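Local coordinates for proteasome assembly chaperone family protein (Thermoplasma acidophilum, PDB 3GAA) that is of uncharacterised function but belongs to the PAC2 family of proteasome assembly chaperones and may assist proteasome assembly, at residues 165-168 with 169-173. Sequence-based numbering, arbitrary orientation.
Sequences AGMG and GGILN
Ala-165 to Gly-168 and Gly-169 to Asn-173 form one uninterrupted run leading into helix 166-178, with Ala-165 in the loop just before it, and four consecutive i to i+4 backbone bonds establish the helical register. Gly-169 N lies 3.1 Å from Ala-165 O, but well above that carbonyl's plane (52° out of it) and so not on a lone pair. The next bond, Gly-170 N to Gly-166 O, is weak at 3.5 Å. Regular geometry then follows: Ile-171 N reaches Met-167 O nearly straight, with an N-H...O angle of 176°. Leu-172 N reaches Gly-168 O at 2.8 Å. Gly-166, with a positive phi, makes the bend from the preceding loop.

Among the side chains, Met-167 and Ile-171 meet one turn apart, the methyl CE coming within 4.1 Å of Ile-171 CD1. Ile-171 carries CG1 beside its own backbone N (chi1 -67°), which sets CG1 close to Met-167 O; CD1, the next carbon, meets the same oxygen as well as CE. Both side chains pack on helix 103-117 and Phe-33, and Ile-171 also reaches strand 121-130. Leu-172 takes another direction, its CD2 standing 3.3 Å from Gly-168 O and its side chain touching Ile-124 of its own chain and Ala-68 of the second subunit. With alanine in place of this leucine, the contacts of the branched end with Ile-124 and Ala-68 of the second subunit would probably be lost, opening a gap there.

Main-chain bonds thus satisfy the buried carbonyls of Met-167 and Gly-168, while the one side-chain contact between the two segments is apolar. The three successive glycines, Gly-168 to Gly-170, give this turn a bare backbone, and the larger residues flanking them fasten the helix to the sheet and the subunit interface, where Asn-173 ND2 hydrogen-bonds Val-67 O of the second subunit.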
loop_
_atom_site.group_PDB
_atom_site.type_symbol
_atom_site.label_atom_id
_atom_site.label_comp_id
_atom_site.label_asym_id
_atom_site.label_seq_id
_atom_site.Cartn_x
_atom_site.Cartn_y
_atom_site.Cartn_z
ATOM N N ALA A 165 -21.033 -26.275 15.120
ATOM C CA ALA A 165 -21.094 -25.503 13.902
ATOM C C ALA A 165 -21.773 -24.149 14.120
ATOM O O ALA A 165 -21.830 -23.618 15.226
ATOM C CB ALA A 165 -21.803 -26.265 12.882
ATOM N N GLY A 166 -22.260 -23.589 13.018
ATOM C CA GLY A 166 -22.761 -22.254 12.961
ATOM C C GLY A 166 -21.797 -21.286 13.551
ATOM O O GLY A 166 -20.583 -21.529 13.568
ATOM N N MET A 167 -22.356 -20.203 14.095
ATOM C CA MET A 167 -21.565 -19.082 14.571
ATOM C C MET A 167 -20.897 -19.479 15.851
ATOM O O MET A 167 -19.844 -18.920 16.216
ATOM C CB MET A 167 -22.424 -17.831 14.764
ATOM C CG MET A 167 -22.775 -17.065 13.478
ATOM S SD MET A 167 -21.437 -16.129 12.682
ATOM C CE MET A 167 -20.349 -15.552 13.951
ATOM N N GLY A 168 -21.499 -20.445 16.538
ATOM C CA GLY A 168 -20.980 -20.873 17.818
ATOM C C GLY A 168 -19.600 -21.451 17.659
ATOM O O GLY A 168 -18.679 -21.106 18.439
ATOM N N GLY A 169 -19.440 -22.315 16.655
ATOM C CA GLY A 169 -18.131 -22.911 16.327
ATOM C C GLY A 169 -17.100 -21.882 15.881
ATOM O O GLY A 169 -15.920 -21.940 16.239
ATOM N N GLY A 170 -17.536 -20.926 15.090
ATOM C CA GLY A 170 -16.629 -19.927 14.626
ATOM C C GLY A 170 -16.103 -19.134 15.790
ATOM O O GLY A 170 -14.897 -18.958 15.905
ATOM N N ILE A 171 -16.988 -18.667 16.669
ATOM C CA ILE A 171 -16.540 -17.960 17.887
ATOM C C ILE A 171 -15.703 -18.836 18.847
ATOM O O ILE A 171 -14.700 -18.423 19.360
ATOM C CB ILE A 171 -17.741 -17.307 18.614
ATOM C CG1 ILE A 171 -18.275 -16.193 17.709
ATOM C CG2 ILE A 171 -17.347 -16.805 20.069
ATOM C CD1 ILE A 171 -19.683 -15.882 17.968
ATOM N N LEU A 172 -16.118 -20.055 19.064
ATOM C CA LEU A 172 -15.313 -20.914 19.878
ATOM C C LEU A 172 -13.852 -21.035 19.345
ATOM O O LEU A 172 -12.863 -21.036 20.129
ATOM C CB LEU A 172 -16.023 -22.255 20.003
ATOM C CG LEU A 172 -16.897 -22.377 21.243
ATOM C CD1 LEU A 172 -17.165 -21.000 21.873
ATOM C CD2 LEU A 172 -18.184 -23.114 21.011
ATOM N N ASN A 173 -13.707 -21.115 18.019
ATOM C CA ASN A 173 -12.368 -21.318 17.460
ATOM C C ASN A 173 -11.565 -20.067 17.684
ATOM O O ASN A 173 -10.446 -20.110 18.190
ATOM C CB ASN A 173 -12.403 -21.696 15.987
ATOM C CG ASN A 173 -12.594 -23.188 15.786
ATOM O OD1 ASN A 173 -12.458 -23.986 16.719
ATOM N ND2 ASN A 173 -12.926 -23.567 14.593
#